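Side-chain contacts in SAHS4 (Ramazzottius varieornatus, PDB 5Z4G), which probably acts as a secreted molecular shield during water loss and binds zinc: residues T20-L25 with D72-Q77; W38-K43 with N148-K153; L63-E68 with V132-T137. One frame throughout, in Å; residues are numbered along the deposited sequence.

Interaction 1: residues T20-L25 with D72-Q77. With ZN (zinc ion), chain C.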
loop_
_atom_site.group_PDB
_atom_site.type_symbol
_atom_site.label_atom_id
_atom_site.label_comp_id
_atom_site.label_asym_id
_atom_site.label_seq_id
_atom_site.Cartn_x
_atom_site.Cartn_y
_atom_site.Cartn_z
ATOM N N THR A 20 18.363 12.473 -5.498
ATOM C CA THR A 20 17.349 11.650 -4.822
ATOM C C THR A 20 16.561 10.831 -5.828
ATOM O O THR A 20 16.219 11.314 -6.899
ATOM C CB THR A 20 16.364 12.497 -3.972
ATOM O OG1 THR A 20 15.819 13.559 -4.765
ATOM C CG2 THR A 20 17.050 13.086 -2.732
ATOM N N GLY A 21 16.276 9.581 -5.473
ATOM C CA GLY A 21 15.399 8.727 -6.265
ATOM C C GLY A 21 14.184 8.353 -5.449
ATOM O O GLY A 21 14.291 8.111 -4.244
ATOM N N LYS A 22 13.027 8.318 -6.107
ATOM C CA LYS A 22 11.778 7.844 -5.498
ATOM C C LYS A 22 11.188 6.787 -6.440
ATOM O O LYS A 22 10.210 7.047 -7.177
ATOM C CB LYS A 22 10.826 9.017 -5.238
ATOM C CG LYS A 22 11.382 10.015 -4.237
ATOM C CD LYS A 22 10.535 11.266 -4.091
ATOM C CE LYS A 22 11.314 12.378 -3.388
ATOM N NZ LYS A 22 12.083 11.980 -2.172
ATOM N N PRO A 23 11.797 5.582 -6.443
ATOM C CA PRO A 23 11.477 4.602 -7.499
ATOM C C PRO A 23 10.090 3.974 -7.358
ATOM O O PRO A 23 9.642 3.273 -8.258
ATOM C CB PRO A 23 12.572 3.536 -7.333
ATOM C CG PRO A 23 12.992 3.653 -5.896
ATOM C CD PRO A 23 12.853 5.093 -5.533
ATOM N N TRP A 24 9.425 4.229 -6.231
ATOM C CA TRP A 24 8.040 3.802 -6.012
ATOM C C TRP A 24 7.024 4.661 -6.776
ATOM O O TRP A 24 5.866 4.268 -6.909
ATOM C CB TRP A 24 7.706 3.773 -4.508
ATOM C CG TRP A 24 8.201 4.958 -3.769
ATOM C CD1 TRP A 24 9.421 5.085 -3.152
ATOM C CD2 TRP A 24 7.509 6.200 -3.559
ATOM N NE1 TRP A 24 9.534 6.326 -2.577
ATOM C CE2 TRP A 24 8.371 7.028 -2.793
ATOM C CE3 TRP A 24 6.235 6.681 -3.917
ATOM C CZ2 TRP A 24 8.018 8.328 -2.409
ATOM C CZ3 TRP A 24 5.869 7.971 -3.522
ATOM C CH2 TRP A 24 6.763 8.784 -2.776
ATOM N N LEU A 25 7.453 5.833 -7.255
ATOM C CA LEU A 25 6.601 6.633 -8.141
ATOM C C LEU A 25 6.362 5.902 -9.452
ATOM O O LEU A 25 7.294 5.367 -10.065
ATOM C CB LEU A 25 7.193 8.029 -8.398
ATOM C CG LEU A 25 7.283 9.004 -7.220
ATOM C CD1 LEU A 25 8.170 10.177 -7.593
ATOM C CD2 LEU A 25 5.914 9.497 -6.750
ATOM N N ASP A 72 2.958 20.372 -3.186
ATOM C CA ASP A 72 3.754 19.939 -2.028
ATOM C C ASP A 72 3.250 18.607 -1.455
ATOM O O ASP A 72 3.671 18.174 -0.376
ATOM C CB ASP A 72 3.750 21.030 -0.944
ATOM C CG ASP A 72 2.369 21.260 -0.339
ATOM O OD1 ASP A 72 1.359 20.841 -0.944
ATOM O OD2 ASP A 72 2.295 21.858 0.753
ATOM N N HIS A 73 2.339 17.969 -2.183
ATOM C CA HIS A 73 1.772 16.691 -1.769
ATOM C C HIS A 73 1.949 15.633 -2.853
ATOM O O HIS A 73 2.221 15.964 -4.013
ATOM C CB HIS A 73 0.290 16.837 -1.398
ATOM C CG HIS A 73 -0.575 17.330 -2.518
ATOM N ND1 HIS A 73 -0.995 18.638 -2.609
ATOM C CD2 HIS A 73 -1.116 16.684 -3.577
ATOM C CE1 HIS A 73 -1.758 18.777 -3.677
ATOM N NE2 HIS A 73 -1.838 17.609 -4.291
ATOM N N TYR A 74 1.817 14.371 -2.445
ATOM C CA TYR A 74 1.811 13.221 -3.342
ATOM C C TYR A 74 0.397 12.725 -3.519
ATOM O O TYR A 74 -0.453 12.955 -2.656
ATOM C CB TYR A 74 2.668 12.079 -2.759
ATOM C CG TYR A 74 4.136 12.399 -2.750
ATOM C CD1 TYR A 74 4.714 13.115 -1.695
ATOM C CD2 TYR A 74 4.949 12.029 -3.827
ATOM C CE1 TYR A 74 6.062 13.442 -1.715
ATOM C CE2 TYR A 74 6.297 12.336 -3.847
ATOM C CZ TYR A 74 6.851 13.041 -2.789
ATOM O OH TYR A 74 8.188 13.363 -2.794
ATOM N N HIS A 75 0.152 12.034 -4.626
ATOM C CA HIS A 75 -1.122 11.364 -4.859
ATOM C C HIS A 75 -0.942 9.859 -4.909
ATOM O O HIS A 75 0.094 9.353 -5.357
ATOM C CB HIS A 75 -1.713 11.810 -6.183
ATOM C CG HIS A 75 -2.341 13.166 -6.143
ATOM N ND1 HIS A 75 -3.683 13.351 -5.895
ATOM C CD2 HIS A 75 -1.815 14.400 -6.314
ATOM C CE1 HIS A 75 -3.956 14.644 -5.908
ATOM N NE2 HIS A 75 -2.839 15.302 -6.163
ATOM N N VAL A 76 -1.975 9.156 -4.461
ATOM C CA VAL A 76 -2.036 7.699 -4.535
ATOM C C VAL A 76 -3.425 7.295 -5.002
ATOM O O VAL A 76 -4.426 7.904 -4.612
ATOM C CB VAL A 76 -1.647 7.001 -3.195
ATOM C CG1 VAL A 76 -2.521 7.481 -2.033
ATOM C CG2 VAL A 76 -1.683 5.473 -3.319
ATOM N N GLN A 77 -3.464 6.268 -5.842
ATOM C CA GLN A 77 -4.698 5.689 -6.302
ATOM C C GLN A 77 -4.521 4.187 -6.338
ATOM O O GLN A 77 -3.518 3.689 -6.865
ATOM C CB GLN A 77 -5.050 6.229 -7.690
ATOM C CG GLN A 77 -6.347 5.699 -8.270
ATOM C CD GLN A 77 -6.504 6.098 -9.715
ATOM O OE1 GLN A 77 -5.817 5.575 -10.596
ATOM N NE2 GLN A 77 -7.408 7.033 -9.971
HETATM ZN ZN ZN C . -2.715 17.367 -6.227
HETATM O O HOH W 1 -4.527 17.780 -5.237
HETATM O O HOH W 2 -4.016 17.354 -8.147
#
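The ring of Y74 is met by three side chains of the turn that precedes strand 26-30. W24 comes over one face of the phenol, its CH2 lying 3.7 Å from Y74 CE2. The two rings neither stack nor stand edge-to-face: the planes make 51° and the centroid of the indole six-membered ring is 5.5 Å from that of Y74. L25 approaches near the ring plane instead, its CD2 4.0 Å from Y74 CD2. K22 reaches across the hydroxyl end with its aliphatic chain, CE 3.3 Å from Y74 OH, while its ammonium is spoken for by a salt bridge to E112. On the face of Y74 turned from W24 the ammonium of K67 makes a cation-pi contact. With the phenol filling the space between these groups, an alanine at Y74 would probably open a gap beside the indole and leave K67 without its aromatic mate.

What positions the three is a type I turn from K22 to L25, closed by L25 N to K22 O at 3.0 Å. It folds K22 CB and L25 CG over the same face of the W24 indole. With CG between its backbone N and carbonyl carbon (chi1 44°), the indole turns its CH2 corner to Y74, and Y65 meets the same indole edge-to-face.

Behind Y74, H73 and H75 leave the backbone on the other side, and each binds the zinc ion through NE2 at 2.1 Å. E68, E71 and two waters complete its coordination, and W66 stacks on the H75 imidazole. The turn before the first strand thus packs on strand 74-79 of a β-barrel consistent with the fatty-acid-binding-protein type, with the zinc site on the other side of that strand.

Interaction 2: residues W38-K43 with N148-K153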
loop_
_atom_site.group_PDB
_atom_site.type_symbol
_atom_site.label_atom_id
_atom_site.label_comp_id
_atom_site.label_asym_id
_atom_site.label_seq_id
_atom_site.Cartn_x
_atom_site.Cartn_y
_atom_site.Cartn_z
ATOM N N TRP A 38 1.015 -15.049 3.122
ATOM C CA TRP A 38 -0.373 -14.580 3.192
ATOM C C TRP A 38 -1.245 -15.313 4.206
ATOM O O TRP A 38 -1.980 -14.663 4.954
ATOM C CB TRP A 38 -1.032 -14.617 1.810
ATOM C CG TRP A 38 -2.409 -14.001 1.739
ATOM C CD1 TRP A 38 -3.564 -14.630 1.373
ATOM C CD2 TRP A 38 -2.768 -12.637 2.027
ATOM N NE1 TRP A 38 -4.618 -13.747 1.406
ATOM C CE2 TRP A 38 -4.161 -12.517 1.799
ATOM C CE3 TRP A 38 -2.049 -11.503 2.451
ATOM C CZ2 TRP A 38 -4.857 -11.310 1.991
ATOM C CZ3 TRP A 38 -2.742 -10.297 2.644
ATOM C CH2 TRP A 38 -4.133 -10.214 2.406
ATOM N N GLU A 39 -1.158 -16.650 4.228
ATOM C CA GLU A 39 -1.965 -17.465 5.142
ATOM C C GLU A 39 -1.725 -17.062 6.596
ATOM O O GLU A 39 -2.682 -16.806 7.329
ATOM C CB GLU A 39 -1.731 -18.972 4.947
ATOM C CG GLU A 39 -2.849 -19.832 5.532
ATOM C CD GLU A 39 -2.483 -21.298 5.721
ATOM O OE1 GLU A 39 -3.327 -22.155 5.399
ATOM O OE2 GLU A 39 -1.371 -21.604 6.202
ATOM N N ALA A 40 -0.452 -16.981 6.984
ATOM C CA ALA A 40 -0.059 -16.572 8.337
ATOM C C ALA A 40 -0.483 -15.136 8.673
ATOM O O ALA A 40 -0.921 -14.875 9.799
ATOM C CB ALA A 40 1.443 -16.751 8.541
ATOM N N PHE A 41 -0.359 -14.225 7.698
ATOM C CA PHE A 41 -0.756 -12.820 7.872
ATOM C C PHE A 41 -2.259 -12.660 8.068
ATOM O O PHE A 41 -2.686 -11.920 8.949
ATOM C CB PHE A 41 -0.262 -11.929 6.718
ATOM C CG PHE A 41 -0.589 -10.463 6.898
ATOM C CD1 PHE A 41 0.245 -9.636 7.652
ATOM C CD2 PHE A 41 -1.741 -9.908 6.327
ATOM C CE1 PHE A 41 -0.056 -8.285 7.834
ATOM C CE2 PHE A 41 -2.049 -8.560 6.503
ATOM C CZ PHE A 41 -1.206 -7.746 7.259
ATOM N N VAL A 42 -3.044 -13.343 7.232
ATOM C CA VAL A 42 -4.503 -13.350 7.347
ATOM C C VAL A 42 -4.941 -13.739 8.771
ATOM O O VAL A 42 -5.786 -13.066 9.370
ATOM C CB VAL A 42 -5.140 -14.248 6.248
ATOM C CG1 VAL A 42 -6.558 -14.674 6.599
ATOM C CG2 VAL A 42 -5.132 -13.524 4.911
ATOM N N LYS A 43 -4.326 -14.795 9.310
ATOM C CA LYS A 43 -4.662 -15.321 10.639
ATOM C C LYS A 43 -4.258 -14.348 11.754
ATOM O O LYS A 43 -5.086 -13.983 12.591
ATOM C CB LYS A 43 -4.027 -16.706 10.853
ATOM C CG LYS A 43 -4.443 -17.405 12.143
ATOM C CD LYS A 43 -3.554 -18.601 12.449
ATOM C CE LYS A 43 -3.823 -19.155 13.843
ATOM N NZ LYS A 43 -2.927 -20.294 14.183
ATOM N N ASN A 148 0.602 -7.129 13.884
ATOM C CA ASN A 148 0.488 -8.121 14.975
ATOM C C ASN A 148 1.616 -9.151 14.909
ATOM O O ASN A 148 1.414 -10.351 15.180
ATOM C CB ASN A 148 -0.887 -8.818 14.954
ATOM C CG ASN A 148 -2.030 -7.906 15.374
ATOM O OD1 ASN A 148 -1.827 -6.825 15.930
ATOM N ND2 ASN A 148 -3.252 -8.353 15.111
ATOM N N GLY A 149 2.799 -8.669 14.529
ATOM C CA GLY A 149 4.003 -9.487 14.493
ATOM C C GLY A 149 4.253 -10.347 13.268
ATOM O O GLY A 149 5.287 -11.012 13.199
ATOM N N VAL A 150 3.328 -10.352 12.306
ATOM C CA VAL A 150 3.498 -11.180 11.097
ATOM C C VAL A 150 3.679 -10.317 9.864
ATOM O O VAL A 150 2.983 -9.315 9.693
ATOM C CB VAL A 150 2.371 -12.229 10.933
ATOM C CG1 VAL A 150 2.508 -13.017 9.634
ATOM C CG2 VAL A 150 2.425 -13.217 12.092
ATOM N N THR A 151 4.632 -10.727 9.031
ATOM C CA THR A 151 5.001 -10.011 7.823
ATOM C C THR A 151 4.579 -10.776 6.576
ATOM O O THR A 151 4.857 -11.969 6.438
ATOM C CB THR A 151 6.520 -9.751 7.799
ATOM O OG1 THR A 151 6.871 -8.961 8.933
ATOM C CG2 THR A 151 6.934 -9.001 6.552
ATOM N N GLY A 152 3.888 -10.070 5.688
ATOM C CA GLY A 152 3.613 -10.541 4.340
ATOM C C GLY A 152 4.361 -9.701 3.321
ATOM O O GLY A 152 4.776 -8.588 3.615
ATOM N N LYS A 153 4.555 -10.239 2.123
ATOM C CA LYS A 153 5.250 -9.505 1.064
ATOM C C LYS A 153 4.525 -9.719 -0.244
ATOM O O LYS A 153 4.224 -10.846 -0.622
ATOM C CB LYS A 153 6.717 -9.947 0.937
ATOM C CG LYS A 153 7.547 -9.826 2.208
ATOM C CD LYS A 153 8.895 -10.513 2.082
ATOM C CE LYS A 153 9.658 -10.462 3.400
ATOM N NZ LYS A 153 11.109 -10.749 3.212
#
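F41 swings its CG opposite the backbone N (chi1 -177°), which sends the ring across the strand at about a right angle, and V150 turns CG1 the same way (chi1 176°), laying that methyl against the helix backbone. The V150 CG1 atom sits 3.7 Å from F41 N and 4.0 Å from A40 CB, so the valine touches the main chain as much as the side chains. F41 turns an edge of its ring to the strand: its CD1 is 3.4 Å from V150 O, and the oxygen lies in the plane of the ring, facing the slightly positive C-H rim. Two residues on, G152 has no side chain to meet F41 CB, and F41 CD1 comes within 4.2 Å of G152 N.

The axes of helix 38-43 and strand 150-153 approach to 7.4 Å and run at 134°. F145, on the adjoining strand 140-147, meets F41 edge-to-face and also touches W38, so the helix spans two strands. Just ahead of it, N37 donates its ND2 to T151 O; at its last residue, A44 O accepts from N148 ND2, fastening both ends of the helix to the strand pair and its turn.

Interaction 3: residues L63-E68 with V132-T137. With ZN (zinc ion), chain C.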
loop_
_atom_site.group_PDB
_atom_site.type_symbol
_atom_site.label_atom_id
_atom_site.label_comp_id
_atom_site.label_asym_id
_atom_site.label_seq_id
_atom_site.Cartn_x
_atom_site.Cartn_y
_atom_site.Cartn_z
ATOM N N LEU A 63 -1.793 -0.081 -8.370
ATOM C CA LEU A 63 -1.362 0.935 -7.439
ATOM C C LEU A 63 -0.650 2.037 -8.212
ATOM O O LEU A 63 0.208 1.757 -9.044
ATOM C CB LEU A 63 -0.431 0.268 -6.434
ATOM C CG LEU A 63 0.346 1.051 -5.410
ATOM C CD1 LEU A 63 -0.599 1.824 -4.515
ATOM C CD2 LEU A 63 1.135 0.020 -4.615
ATOM N N LYS A 64 -1.006 3.293 -7.951
ATOM C CA LYS A 64 -0.346 4.407 -8.629
ATOM C C LYS A 64 0.060 5.473 -7.624
ATOM O O LYS A 64 -0.765 5.910 -6.831
ATOM C CB LYS A 64 -1.248 5.002 -9.726
ATOM C CG LYS A 64 -0.543 6.033 -10.612
ATOM C CD LYS A 64 -1.290 6.289 -11.904
ATOM C CE LYS A 64 -2.260 7.445 -11.789
ATOM N NZ LYS A 64 -2.434 8.118 -13.107
ATOM N N TYR A 65 1.329 5.877 -7.674
ATOM C CA TYR A 65 1.852 6.998 -6.878
ATOM C C TYR A 65 2.390 8.035 -7.837
ATOM O O TYR A 65 3.114 7.685 -8.772
ATOM C CB TYR A 65 3.005 6.530 -5.970
ATOM C CG TYR A 65 2.580 5.723 -4.775
ATOM C CD1 TYR A 65 2.088 6.355 -3.631
ATOM C CD2 TYR A 65 2.715 4.332 -4.760
ATOM C CE1 TYR A 65 1.712 5.626 -2.509
ATOM C CE2 TYR A 65 2.340 3.592 -3.643
ATOM C CZ TYR A 65 1.831 4.244 -2.530
ATOM O OH TYR A 65 1.439 3.513 -1.441
ATOM N N TRP A 66 2.055 9.307 -7.617
ATOM C CA TRP A 66 2.581 10.379 -8.464
ATOM C C TRP A 66 2.711 11.694 -7.717
ATOM O O TRP A 66 2.106 11.885 -6.650
ATOM C CB TRP A 66 1.781 10.523 -9.772
ATOM C CG TRP A 66 0.420 11.168 -9.691
ATOM C CD1 TRP A 66 0.100 12.459 -10.039
ATOM C CD2 TRP A 66 -0.817 10.533 -9.337
ATOM N NE1 TRP A 66 -1.250 12.675 -9.878
ATOM C CE2 TRP A 66 -1.842 11.512 -9.462
ATOM C CE3 TRP A 66 -1.160 9.246 -8.895
ATOM C CZ2 TRP A 66 -3.186 11.238 -9.165
ATOM C CZ3 TRP A 66 -2.505 8.971 -8.600
ATOM C CH2 TRP A 66 -3.498 9.964 -8.743
ATOM N N LYS A 67 3.534 12.575 -8.272
ATOM C CA LYS A 67 3.766 13.900 -7.730
ATOM C C LYS A 67 3.750 14.868 -8.897
ATOM O O LYS A 67 4.495 14.692 -9.862
ATOM C CB LYS A 67 5.126 13.932 -7.020
ATOM C CG LYS A 67 5.556 15.297 -6.495
ATOM C CD LYS A 67 5.258 15.464 -5.022
ATOM C CE LYS A 67 5.829 16.768 -4.500
ATOM N NZ LYS A 67 6.200 16.687 -3.059
ATOM N N GLU A 68 2.892 15.877 -8.829
ATOM C CA GLU A 68 2.984 16.957 -9.817
ATOM C C GLU A 68 3.948 18.047 -9.356
ATOM O O GLU A 68 3.988 18.393 -8.172
ATOM C CB GLU A 68 1.626 17.522 -10.252
ATOM C CG GLU A 68 0.705 17.998 -9.147
ATOM C CD GLU A 68 -0.466 17.069 -8.900
ATOM O OE1 GLU A 68 -0.748 16.205 -9.761
ATOM O OE2 GLU A 68 -1.108 17.210 -7.835
ATOM N N VAL A 132 3.779 -0.640 6.445
ATOM C CA VAL A 132 3.910 -1.065 5.048
ATOM C C VAL A 132 5.142 -0.364 4.482
ATOM O O VAL A 132 5.313 0.839 4.684
ATOM C CB VAL A 132 2.641 -0.716 4.221
ATOM C CG1 VAL A 132 2.697 -1.359 2.834
ATOM C CG2 VAL A 132 1.363 -1.150 4.935
ATOM N N THR A 133 6.011 -1.105 3.796
ATOM C CA THR A 133 7.147 -0.488 3.112
ATOM C C THR A 133 7.065 -0.780 1.613
ATOM O O THR A 133 6.629 -1.877 1.206
ATOM C CB THR A 133 8.513 -0.968 3.637
ATOM O OG1 THR A 133 8.669 -2.355 3.352
ATOM C CG2 THR A 133 8.659 -0.754 5.144
ATOM N N TYR A 134 7.500 0.185 0.805
ATOM C CA TYR A 134 7.508 0.059 -0.648
ATOM C C TYR A 134 8.945 0.224 -1.091
ATOM O O TYR A 134 9.527 1.298 -0.928
ATOM C CB TYR A 134 6.600 1.127 -1.291
ATOM C CG TYR A 134 5.156 0.969 -0.887
ATOM C CD1 TYR A 134 4.672 1.513 0.318
ATOM C CD2 TYR A 134 4.266 0.234 -1.687
ATOM C CE1 TYR A 134 3.344 1.342 0.701
ATOM C CE2 TYR A 134 2.937 0.063 -1.314
ATOM C CZ TYR A 134 2.484 0.609 -0.123
ATOM O OH TYR A 134 1.176 0.424 0.236
ATOM N N THR A 135 9.512 -0.858 -1.627
ATOM C CA THR A 135 10.896 -0.903 -2.079
ATOM C C THR A 135 10.890 -1.266 -3.546
ATOM O O THR A 135 10.434 -2.350 -3.915
ATOM C CB THR A 135 11.709 -1.946 -1.287
ATOM O OG1 THR A 135 11.503 -1.721 0.105
ATOM C CG2 THR A 135 13.204 -1.834 -1.601
ATOM N N ALA A 136 11.392 -0.358 -4.379
ATOM C CA ALA A 136 11.350 -0.541 -5.830
ATOM C C ALA A 136 12.719 -0.327 -6.441
ATOM O O ALA A 136 13.473 0.515 -5.976
ATOM C CB ALA A 136 10.330 0.396 -6.472
ATOM N N THR A 137 13.042 -1.121 -7.458
ATOM C CA THR A 137 14.184 -0.854 -8.329
ATOM C C THR A 137 13.696 -1.169 -9.727
ATOM O O THR A 137 13.218 -2.288 -9.983
ATOM C CB THR A 137 15.422 -1.724 -8.004
ATOM O OG1 THR A 137 15.862 -1.463 -6.667
ATOM C CG2 THR A 137 16.561 -1.397 -8.967
HETATM ZN ZN ZN C . -2.715 17.367 -6.227
HETATM O O HOH W 3 -0.559 1.489 -1.510
HETATM O O HOH W 1 -4.527 17.780 -5.237
HETATM O O HOH W 2 -4.016 17.354 -8.147
#
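Y134 projects toward L63 and Y65 from the far side of the barrel, its CG opposite the carbonyl carbon (chi1 -63°). The side chain also packs on L117 and L141 of the two flanking strands, 116-123 and 140-147. Further out, L63 and Y65 both come to the same side of the ring. At CE2 the ring meets the methyl CD2 of L63 at 3.8 Å, an oblique apolar touch made possible by the leucine's extended first torsion (chi1 172°). Y65 presents its own edge to the ring face, in a T-shaped pair with centroids 5.5 Å apart and planes at 70°. The hydroxyl of Y65 lies over that face, offset toward the rim, with Y65 OH 3.6 Å from Y134 CE1 and 3.4 Å from Y134 CZ.

Strands 62-66 and 128-137 are not neighbours: 26-30, 150-159 and 140-147 lie between them in the sheet, and the contact spans the interior of a β-barrel related to the fatty-acid-binding proteins. In that fold the interior is where ligands bind. Here the Y65 hydroxyl hydrogen-bonds a tetraethylene glycol, probably from the crystallisation liquor, which marks the same interior without showing a natural ligand.

At its tip, Y134 OH bonds Q143 NE2 and a water 2.7 Å away. The same water lies 2.8 Å from Y65 OH and bridges the two phenols, so both buried hydroxyls find polar partners although neither bonds the other directly. Past the strand, E68 turns outward and binds the zinc ion through OE2 at 2.3 Å, beside E71, H73 and H75.

Interactions 1 and 3 are adjacent, their centres about 6 Å apart, because strands 62-66 and 74-79 are neighbours in the sheet. Probable hydrogen bonds join them, Q77 O to K64 N and H75 N to W66 O, each at 2.8 Å. They also share the zinc ion: the residues 72-77 supply two histidines and 63-68 a glutamate, with H75 NE2 3.1 Å from E68 OE2 as fellow ligands. Interaction 2 lies across the chain's centre, its own centre about 26 Å from that of interaction 1 and 21 Å from that of interaction 3. It touches neither and lies away from both zinc sites, yet all three reach the same continuous sheet.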